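Local atomic coordinates of beta-galactosidase (Bacillus circulans subsp. alkalophilus, PDB entry 3TTY), a protein that probably hydrolyses terminal beta-linked galactose from beta-galactosides and holds galactose in a pocket of its TIM barrel. Residues F344-S350 with H358-H364; E307-G311 with K322-M327; G479-V483 with L601-Q605. One frame throughout, in Å; residues are numbered along the deposited sequence.

Overall arrangement
Following the chain from the N terminus, contact 2 comes first: it closes a ten-residue loop between barrel strand 303-307 and helix 326-336. Contact 1 follows, closing a seven-residue loop between strand 339-344 and helix 371-386. Contact 3 then spans 117 residues, joining strand 481-485 to helix 591-604 in the trimerisation domain. The three are in series; none nests or crosses. Contacts 1 and 2 touch, with Phe-345 N at 3.0 Å from Gln-308 O, a probable hydrogen bond, and both reach the bound galactose, so they join the seventh and eighth barrel strands at the sugar pocket. Contact 3 lies apart, its nearest atoms about 28 Å from contact 2 and about 33 Å from contact 1.

Contact 1 (F344-S350 with H358-H364); sequences FFQLRRS and HGAVIEH. With GLA (alpha-D-galactopyranose), chain H.
His-358 meets Phe-345 in a T-shaped pair: the ring centroids are 4.9 Å apart, the planes stand at 88°, and the CD2 edge of Phe-345 points into the imidazole face. CG of His-358 lies anti to the backbone N (chi1 -162°), which carries the imidazole across to Phe-345. In its ring plane, ND1 donates to Gly-359 O at 2.9 Å; this bond helps to fix the ring rotation, with NE2 on the side of galactose O6, where the bond is weak. Galactose C4 sits over one face of Phe-345 and Gln-346 CB over the other, just past the cis peptide that joins these two residues.

Ala-360 brings CB to 3.4 Å from Arg-349 CG. Val-361 donates from N to Gln-346 O, while its CG2 meets Phe-344 CD2 at 3.8 Å, the two side chains roughly perpendicular. Ile-362 makes a single beta bridge with Arg-348: its N reaches Leu-347 O at 2.8 Å and its O accepts from Arg-349 N. Its CG2 lies over the centre of the Arg-348 guanidinium, which is salt-bridged to Asp-28. Glu-363 OE1 forms a salt bridge with Arg-349 NH1 at 2.6 Å, met from 57° out of the carboxylate plane, and Ala-360 N comes from the opposite face. His-364 NE2 donates to Ser-350 O at 2.9 Å, and Arg-349 NE lies over the imidazole face. Putting a leucine at Arg-349 would probably leave the Glu-363 carboxylate without its ionic mate and the His-364 ring less well covered.

Both segments are arms of the loop after the eighth barrel strand, 339-344, where Phe-345 and His-358 form part of the TIM barrel's galactose pocket. His-364 ND1 bonds Tyr-502 of the second subunit. Leu-347 and Arg-348 pack on helix 22-35, Val-361 on helix 371-386, and Phe-345 and Gln-346 on Asp-14 of strand 10-14.

Contact 2 (E307-G311 with K322-M327); sequences EQTPG and KRPGVM. With GLA (alpha-D-galactopyranose), chain H.
Lys-322 runs antiparallel to the Thr-309 side chain, the two sliding past each other with Thr-309 CG2 at 4.0 Å from Lys-322 CE. The lysine is fully extended beyond CG, every torsion from chi2 onward being near 180°, and this straight reach delivers its ammonium group to the backbone of 307-311. NZ donates to Thr-309 O at 2.6 Å; it lies in the carbonyl plane with a C=O...N angle of 154°. Two waters complete the grip on this buried nitrogen. One also bonds Met-327 O and, weakly, Gln-308 OE1, whereas the other, 3.2 Å from NZ, accepts from Thr-309 N. Farther back along the chain, Lys-322 CG rests against Gly-311 O at 3.4 Å, so methylenes as well as the charge meet the loop.

Thr-309 turns its hydroxyl to its own segment. OG1 is anti to the backbone N (chi1 171°) and accepts from Gly-311 N at 2.9 Å, an ST turn; it is also bonded to Val-312 O. Met-327 comes from the first turn of the helix and lays CG against Pro-310 O at 3.5 Å. Its chain then bends at chi2 and chi3 and packs on Phe-344 and on Leu-379 of helix 371-386. Gly-325 holds the N-cap position of that first turn.

At the C-terminal end of strand 303-307, just before this loop, Glu-307 faces the other way, to the galactose: OE2 accepts from sugar O2 at 2.8 Å, and OE1 from O1 at a distance too short to be trusted in detail. A ligand-binding carboxylate at the C-terminal end of a barrel strand, followed by a loop that leads into the next helix, is the recurring arrangement of TIM-barrel glycoside hydrolases.

Contact 3 (G479-V483 with L601-Q605); sequences GGTFV and LCEEQ
Gln-605 crosses from the end of helix 591-604 to Thr-481 and Gly-479. Its CB stands back from the strand, 4.8 Å from Thr-481 CG2. CG, anti to the carbonyl carbon (chi1 -73°), comes much closer to that methyl, at 3.3 Å, and the chain then bends at chi2, bringing CD to 3.5 Å from the same carbon. Gln-605 and Thr-481 thus pass alongside with opposite directions. At the tip, OE1 turns aside and bonds Lys-454 NZ, and NE2 donates to Gly-479 O at 2.9 Å with an N-H...O angle of 165°. The approach is straight as modelled, but NE2 is placed too near Thr-481 CG2, so the detail of this bond is less sure.

Two residues on from Thr-481, Val-483 CG2 meets Leu-601 CD1 at 3.3 Å, tighter than usual for two methyls; the two side chains cross at a slant. Glu-604 barely enters: its carboxylate is taken up by Tyr-583 and, through a salt bridge, by Arg-574. Gly-479 closes helix 468-477 with a Schellman motif at positive phi, and its carbonyl O is the one Gln-605 uses.

Thr-481 and Val-483 direct their CB atoms to helix 591-604, whereas Phe-482 points the other way and packs on Val-472 and Val-476 of helix 468-477. Strand 481-485 runs parallel to both its neighbours, 455-458 and 580-585, and helix 468-477 makes the beta-alpha-beta crossover from 455-458. The helix-sheet-helix layering here is that of an alpha/beta sandwich, consistent with the glutaminase-like class of the trimerisation domain.

Contact 1 (F344-S350 with H358-H364)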
loop_
_atom_site.group_PDB
_atom_site.type_symbol
_atom_site.label_atom_id
_atom_site.label_comp_id
_atom_site.label_asym_id
_atom_site.label_seq_id
_atom_site.Cartn_x
_atom_site.Cartn_y
_atom_site.Cartn_z
ATOM N N PHE A 344 7.303 22.507 26.281
ATOM C CA PHE A 344 7.265 21.078 25.985
ATOM C C PHE A 344 5.846 20.558 25.855
ATOM O O PHE A 344 4.909 21.100 26.460
ATOM C CB PHE A 344 7.885 20.269 27.151
ATOM C CG PHE A 344 9.348 20.531 27.392
ATOM C CD1 PHE A 344 10.309 20.072 26.494
ATOM C CD2 PHE A 344 9.763 21.202 28.539
ATOM C CE1 PHE A 344 11.659 20.300 26.710
ATOM C CE2 PHE A 344 11.118 21.440 28.772
ATOM C CZ PHE A 344 12.068 20.987 27.854
ATOM N N PHE A 345 5.698 19.471 25.103
ATOM C CA PHE A 345 4.688 18.486 25.460
ATOM C C PHE A 345 5.445 17.290 26.042
ATOM O O PHE A 345 6.374 16.797 25.403
ATOM C CB PHE A 345 3.853 18.031 24.258
ATOM C CG PHE A 345 2.723 17.106 24.635
ATOM C CD1 PHE A 345 1.460 17.610 24.928
ATOM C CD2 PHE A 345 2.930 15.740 24.737
ATOM C CE1 PHE A 345 0.415 16.768 25.300
ATOM C CE2 PHE A 345 1.891 14.883 25.108
ATOM C CZ PHE A 345 0.632 15.402 25.389
ATOM N N GLN A 346 5.114 16.844 27.256
ATOM C CA GLN A 346 4.288 17.563 28.216
ATOM C C GLN A 346 5.034 17.523 29.555
ATOM O O GLN A 346 6.102 16.922 29.651
ATOM C CB GLN A 346 2.898 16.931 28.348
ATOM C CG GLN A 346 2.897 15.426 28.647
ATOM C CD GLN A 346 1.486 14.874 28.874
ATOM O OE1 GLN A 346 0.661 15.519 29.512
ATOM N NE2 GLN A 346 1.209 13.674 28.344
ATOM N N LEU A 347 4.479 18.153 30.587
ATOM C CA LEU A 347 5.182 18.258 31.865
ATOM C C LEU A 347 5.178 16.956 32.699
ATOM O O LEU A 347 6.121 16.686 33.443
ATOM C CB LEU A 347 4.668 19.458 32.667
ATOM C CG LEU A 347 4.857 20.804 31.971
ATOM C CD1 LEU A 347 4.653 21.962 32.930
ATOM C CD2 LEU A 347 6.255 20.866 31.342
ATOM N N ARG A 348 4.133 16.146 32.565
ATOM C CA ARG A 348 4.105 14.837 33.229
ATOM C C ARG A 348 3.367 13.808 32.375
ATOM O O ARG A 348 2.262 14.065 31.910
ATOM C CB ARG A 348 3.485 14.927 34.627
ATOM C CG ARG A 348 2.717 13.684 35.035
ATOM C CD ARG A 348 3.075 13.092 36.405
ATOM N NE ARG A 348 3.374 14.034 37.493
ATOM C CZ ARG A 348 3.916 13.644 38.654
ATOM N NH1 ARG A 348 4.191 12.361 38.859
ATOM N NH2 ARG A 348 4.178 14.514 39.620
ATOM N N ARG A 349 3.988 12.649 32.178
ATOM C CA ARG A 349 3.478 11.625 31.268
ATOM C C ARG A 349 2.076 11.141 31.641
ATOM O O ARG A 349 1.704 11.060 32.819
ATOM C CB ARG A 349 4.466 10.446 31.153
ATOM C CG ARG A 349 5.631 10.732 30.217
ATOM C CD ARG A 349 6.845 9.801 30.337
ATOM N NE ARG A 349 6.690 8.561 29.610
ATOM C CZ ARG A 349 7.636 7.960 28.881
ATOM N NH1 ARG A 349 8.858 8.457 28.759
ATOM N NH2 ARG A 349 7.348 6.818 28.283
ATOM N N SER A 350 1.289 10.872 30.606
ATOM C CA SER A 350 -0.030 10.265 30.740
ATOM C C SER A 350 0.135 8.761 30.918
ATOM O O SER A 350 1.247 8.246 30.826
ATOM C CB SER A 350 -0.828 10.525 29.474
ATOM O OG SER A 350 -0.078 10.074 28.361
ATOM N N HIS A 358 4.879 8.915 25.141
ATOM C CA HIS A 358 5.441 10.227 24.842
ATOM C C HIS A 358 6.245 10.721 26.055
ATOM O O HIS A 358 5.818 10.572 27.207
ATOM C CB HIS A 358 4.346 11.241 24.474
ATOM C CG HIS A 358 4.864 12.449 23.748
ATOM N ND1 HIS A 358 5.604 13.434 24.370
ATOM C CD2 HIS A 358 4.757 12.825 22.450
ATOM C CE1 HIS A 358 5.930 14.364 23.487
ATOM N NE2 HIS A 358 5.432 14.016 22.314
ATOM N N GLY A 359 7.412 11.292 25.783
ATOM C CA GLY A 359 8.271 11.844 26.816
ATOM C C GLY A 359 7.650 13.011 27.565
ATOM O O GLY A 359 6.764 13.710 27.051
ATOM N N ALA A 360 8.115 13.215 28.793
ATOM C CA ALA A 360 7.681 14.346 29.605
ATOM C C ALA A 360 8.803 14.724 30.560
ATOM O O ALA A 360 9.759 13.972 30.733
ATOM C CB ALA A 360 6.419 14.004 30.376
ATOM N N VAL A 361 8.694 15.895 31.175
ATOM C CA VAL A 361 9.676 16.310 32.167
ATOM C C VAL A 361 9.641 15.374 33.379
ATOM O O VAL A 361 10.678 14.895 33.828
ATOM C CB VAL A 361 9.443 17.747 32.594
ATOM C CG1 VAL A 361 10.356 18.109 33.758
ATOM C CG2 VAL A 361 9.668 18.672 31.391
ATOM N N ILE A 362 8.441 15.103 33.884
ATOM C CA ILE A 362 8.243 14.107 34.933
ATOM C C ILE A 362 7.614 12.843 34.334
ATOM O O ILE A 362 6.554 12.899 33.690
ATOM C CB ILE A 362 7.311 14.628 36.029
ATOM C CG1 ILE A 362 7.855 15.931 36.617
ATOM C CG2 ILE A 362 7.104 13.560 37.104
ATOM C CD1 ILE A 362 6.837 16.656 37.475
ATOM N N GLU A 363 8.250 11.697 34.556
ATOM C CA GLU A 363 7.854 10.501 33.826
ATOM C C GLU A 363 7.275 9.419 34.734
ATOM O O GLU A 363 6.841 9.731 35.843
ATOM C CB GLU A 363 8.974 10.061 32.877
ATOM C CG GLU A 363 9.213 11.177 31.838
ATOM C CD GLU A 363 10.257 10.866 30.775
ATOM O OE1 GLU A 363 9.879 10.731 29.589
ATOM O OE2 GLU A 363 11.464 10.817 31.108
ATOM N N HIS A 364 7.184 8.180 34.258
ATOM C CA HIS A 364 6.413 7.178 34.992
ATOM C C HIS A 364 7.019 6.827 36.352
ATOM O O HIS A 364 6.293 6.455 37.266
ATOM C CB HIS A 364 6.149 5.921 34.144
ATOM C CG HIS A 364 5.255 6.171 32.965
ATOM N ND1 HIS A 364 5.446 5.566 31.741
ATOM C CD2 HIS A 364 4.175 6.976 32.820
ATOM C CE1 HIS A 364 4.523 5.984 30.894
ATOM N NE2 HIS A 364 3.736 6.839 31.526
HETATM C C1 GLA H . 1.123 17.687 18.962
HETATM C C2 GLA H . -0.072 18.016 19.891
HETATM C C3 GLA H . 0.180 17.619 21.357
HETATM C C4 GLA H . 0.709 16.192 21.365
HETATM C C5 GLA H . 1.932 16.095 20.448
HETATM C C6 GLA H . 2.491 14.670 20.535
HETATM O O1 GLA H . 2.291 18.509 19.137
HETATM O O2 GLA H . -0.373 19.401 19.835
HETATM O O3 GLA H . -1.026 17.663 22.140
HETATM O O4 GLA H . -0.335 15.374 20.853
HETATM O O5 GLA H . 1.525 16.331 19.096
HETATM O O6 GLA H . 3.828 14.633 20.018
HETATM O O HOH W 1 3.206 11.265 27.944
HETATM O O HOH W 2 4.468 10.157 36.957
#

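Contact 2 (E307-G311 with K322-M327)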
loop_
_atom_site.group_PDB
_atom_site.type_symbol
_atom_site.label_atom_id
_atom_site.label_comp_id
_atom_site.label_asym_id
_atom_site.label_seq_id
_atom_site.Cartn_x
_atom_site.Cartn_y
_atom_site.Cartn_z
ATOM N N GLU A 307 5.585 23.594 21.641
ATOM C CA GLU A 307 5.934 22.226 22.020
ATOM C C GLU A 307 7.189 21.667 21.360
ATOM O O GLU A 307 7.644 22.133 20.308
ATOM C CB GLU A 307 4.800 21.245 21.718
ATOM C CG GLU A 307 3.418 21.641 22.164
ATOM C CD GLU A 307 2.394 20.708 21.557
ATOM O OE1 GLU A 307 2.778 19.552 21.297
ATOM O OE2 GLU A 307 1.228 21.116 21.326
ATOM N N GLN A 308 7.699 20.626 22.002
ATOM C CA GLN A 308 8.772 19.767 21.534
ATOM C C GLN A 308 8.792 18.712 22.635
ATOM O O GLN A 308 8.327 18.974 23.749
ATOM C CB GLN A 308 10.120 20.509 21.486
ATOM C CG GLN A 308 10.636 20.967 22.856
ATOM C CD GLN A 308 12.010 21.644 22.803
ATOM O OE1 GLN A 308 12.665 21.683 21.769
ATOM N NE2 GLN A 308 12.441 22.176 23.933
ATOM N N THR A 309 9.297 17.520 22.364
ATOM C CA THR A 309 9.382 16.556 23.452
ATOM C C THR A 309 10.667 16.771 24.260
ATOM O O THR A 309 11.699 17.156 23.701
ATOM C CB THR A 309 9.287 15.106 22.957
ATOM O OG1 THR A 309 9.586 14.222 24.039
ATOM C CG2 THR A 309 10.262 14.859 21.826
ATOM N N PRO A 310 10.602 16.570 25.585
ATOM C CA PRO A 310 11.848 16.580 26.372
ATOM C C PRO A 310 12.700 15.322 26.145
ATOM O O PRO A 310 13.880 15.315 26.501
ATOM C CB PRO A 310 11.358 16.666 27.830
ATOM C CG PRO A 310 9.927 16.275 27.798
ATOM C CD PRO A 310 9.394 16.616 26.433
ATOM N N GLY A 311 12.112 14.277 25.560
ATOM C CA GLY A 311 12.837 13.051 25.258
ATOM C C GLY A 311 12.374 12.374 23.971
ATOM O O GLY A 311 12.725 12.803 22.868
ATOM N N LYS A 322 16.458 11.298 22.587
ATOM C CA LYS A 322 17.385 12.395 22.319
ATOM C C LYS A 322 18.637 12.119 23.139
ATOM O O LYS A 322 18.553 12.005 24.362
ATOM C CB LYS A 322 16.779 13.743 22.750
ATOM C CG LYS A 322 15.625 14.226 21.881
ATOM C CD LYS A 322 15.012 15.559 22.346
ATOM C CE LYS A 322 13.992 16.082 21.319
ATOM N NZ LYS A 322 13.319 17.383 21.669
ATOM N N ARG A 323 19.790 12.001 22.482
ATOM C CA ARG A 323 21.034 11.734 23.197
ATOM C C ARG A 323 21.357 12.898 24.131
ATOM O O ARG A 323 20.836 14.004 23.968
ATOM C CB ARG A 323 22.220 11.510 22.235
ATOM C CG ARG A 323 21.977 10.633 21.020
ATOM C CD ARG A 323 21.866 9.147 21.286
ATOM N NE ARG A 323 20.471 8.737 21.249
ATOM C CZ ARG A 323 20.033 7.506 20.990
ATOM N NH1 ARG A 323 20.876 6.526 20.726
ATOM N NH2 ARG A 323 18.726 7.262 20.991
ATOM N N PRO A 324 22.231 12.655 25.119
ATOM C CA PRO A 324 22.597 13.683 26.097
ATOM C C PRO A 324 22.925 15.026 25.447
ATOM O O PRO A 324 23.742 15.068 24.536
ATOM C CB PRO A 324 23.851 13.093 26.755
ATOM C CG PRO A 324 23.633 11.628 26.690
ATOM C CD PRO A 324 22.887 11.365 25.403
ATOM N N GLY A 325 22.299 16.100 25.926
ATOM C CA GLY A 325 22.556 17.432 25.416
ATOM C C GLY A 325 21.742 17.804 24.177
ATOM O O GLY A 325 21.672 18.977 23.805
ATOM N N VAL A 326 21.117 16.817 23.537
ATOM C CA VAL A 326 20.423 17.089 22.284
ATOM C C VAL A 326 19.148 17.886 22.516
ATOM O O VAL A 326 18.835 18.793 21.752
ATOM C CB VAL A 326 20.166 15.811 21.468
ATOM C CG1 VAL A 326 19.177 16.075 20.337
ATOM C CG2 VAL A 326 21.481 15.294 20.910
ATOM N N MET A 327 18.430 17.563 23.580
ATOM C CA MET A 327 17.240 18.326 23.938
ATOM C C MET A 327 17.603 19.805 24.072
ATOM O O MET A 327 16.876 20.688 23.596
ATOM C CB MET A 327 16.624 17.778 25.235
ATOM C CG MET A 327 15.297 18.417 25.656
ATOM S SD MET A 327 15.479 20.078 26.345
ATOM C CE MET A 327 16.479 19.708 27.790
HETATM C C1 GLA H . 1.123 17.687 18.962
HETATM C C2 GLA H . -0.072 18.016 19.891
HETATM C C3 GLA H . 0.180 17.619 21.357
HETATM C C4 GLA H . 0.709 16.192 21.365
HETATM C C5 GLA H . 1.932 16.095 20.448
HETATM C C6 GLA H . 2.491 14.670 20.535
HETATM O O1 GLA H . 2.291 18.509 19.137
HETATM O O2 GLA H . -0.373 19.401 19.835
HETATM O O3 GLA H . -1.026 17.663 22.140
HETATM O O4 GLA H . -0.335 15.374 20.853
HETATM O O5 GLA H . 1.525 16.331 19.096
HETATM O O6 GLA H . 3.828 14.633 20.018
HETATM O O HOH W 3 14.621 19.838 22.271
HETATM O O HOH W 4 10.685 17.479 19.943
#

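Contact 3 (G479-V483 with L601-Q605)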
loop_
_atom_site.group_PDB
_atom_site.type_symbol
_atom_site.label_atom_id
_atom_site.label_comp_id
_atom_site.label_asym_id
_atom_site.label_seq_id
_atom_site.Cartn_x
_atom_site.Cartn_y
_atom_site.Cartn_z
ATOM N N GLY A 479 18.615 46.674 -8.053
ATOM C CA GLY A 479 19.937 46.167 -7.741
ATOM C C GLY A 479 20.014 44.801 -7.075
ATOM O O GLY A 479 21.112 44.301 -6.821
ATOM N N GLY A 480 18.863 44.194 -6.802
ATOM C CA GLY A 480 18.827 42.913 -6.116
ATOM C C GLY A 480 19.173 41.773 -7.043
ATOM O O GLY A 480 19.152 41.945 -8.256
ATOM N N THR A 481 19.524 40.613 -6.492
ATOM C CA THR A 481 19.580 39.425 -7.336
ATOM C C THR A 481 18.447 38.442 -7.032
ATOM O O THR A 481 18.049 38.223 -5.870
ATOM C CB THR A 481 20.990 38.738 -7.431
ATOM O OG1 THR A 481 20.960 37.431 -6.860
ATOM C CG2 THR A 481 22.044 39.553 -6.792
ATOM N N PHE A 482 17.891 37.893 -8.102
ATOM C CA PHE A 482 16.759 36.998 -7.974
ATOM C C PHE A 482 17.147 35.672 -8.586
ATOM O O PHE A 482 17.794 35.637 -9.633
ATOM C CB PHE A 482 15.538 37.590 -8.681
ATOM C CG PHE A 482 14.307 36.725 -8.610
ATOM C CD1 PHE A 482 13.574 36.637 -7.447
ATOM C CD2 PHE A 482 13.886 36.008 -9.719
ATOM C CE1 PHE A 482 12.439 35.836 -7.390
ATOM C CE2 PHE A 482 12.760 35.218 -9.673
ATOM C CZ PHE A 482 12.033 35.126 -8.509
ATOM N N VAL A 483 16.769 34.580 -7.927
ATOM C CA VAL A 483 17.059 33.249 -8.451
ATOM C C VAL A 483 15.784 32.426 -8.604
ATOM O O VAL A 483 14.977 32.352 -7.683
ATOM C CB VAL A 483 18.026 32.481 -7.522
ATOM C CG1 VAL A 483 18.341 31.091 -8.106
ATOM C CG2 VAL A 483 19.296 33.289 -7.293
ATOM N N LEU A 601 26.793 34.146 -5.545
ATOM C CA LEU A 601 25.719 35.122 -5.433
ATOM C C LEU A 601 25.919 36.016 -4.224
ATOM O O LEU A 601 25.702 37.217 -4.309
ATOM C CB LEU A 601 24.351 34.432 -5.391
ATOM C CG LEU A 601 24.026 33.596 -6.637
ATOM C CD1 LEU A 601 22.528 33.404 -6.801
ATOM C CD2 LEU A 601 24.610 34.222 -7.903
ATOM N N CYS A 602 26.356 35.435 -3.108
ATOM C CA CYS A 602 26.580 36.217 -1.893
ATOM C C CYS A 602 27.781 37.172 -2.025
ATOM O O CYS A 602 27.714 38.332 -1.616
ATOM C CB CYS A 602 26.746 35.305 -0.667
ATOM S SG CYS A 602 25.253 34.354 -0.217
ATOM N N GLU A 603 28.879 36.689 -2.588
ATOM C CA GLU A 603 30.033 37.559 -2.786
ATOM C C GLU A 603 29.649 38.722 -3.694
ATOM O O GLU A 603 30.028 39.861 -3.448
ATOM C CB GLU A 603 31.224 36.806 -3.381
ATOM C CG GLU A 603 32.460 37.689 -3.545
ATOM C CD GLU A 603 33.582 37.030 -4.345
ATOM O OE1 GLU A 603 34.573 37.731 -4.660
ATOM O OE2 GLU A 603 33.477 35.822 -4.659
ATOM N N GLU A 604 28.889 38.425 -4.744
ATOM C CA GLU A 604 28.490 39.441 -5.713
ATOM C C GLU A 604 27.794 40.599 -5.019
ATOM O O GLU A 604 27.992 41.752 -5.372
ATOM C CB GLU A 604 27.553 38.828 -6.747
ATOM C CG GLU A 604 27.103 39.783 -7.828
ATOM C CD GLU A 604 26.375 39.058 -8.938
ATOM O OE1 GLU A 604 25.667 38.074 -8.621
ATOM O OE2 GLU A 604 26.518 39.450 -10.117
ATOM N N GLN A 605 26.982 40.278 -4.021
ATOM C CA GLN A 605 26.216 41.284 -3.315
ATOM C C GLN A 605 26.915 41.679 -2.022
ATOM O O GLN A 605 26.327 42.340 -1.158
ATOM C CB GLN A 605 24.803 40.755 -3.034
ATOM C CG GLN A 605 23.922 40.688 -4.283
ATOM C CD GLN A 605 23.368 42.051 -4.667
ATOM O OE1 GLN A 605 23.633 43.054 -4.003
ATOM N NE2 GLN A 605 22.577 42.090 -5.725
#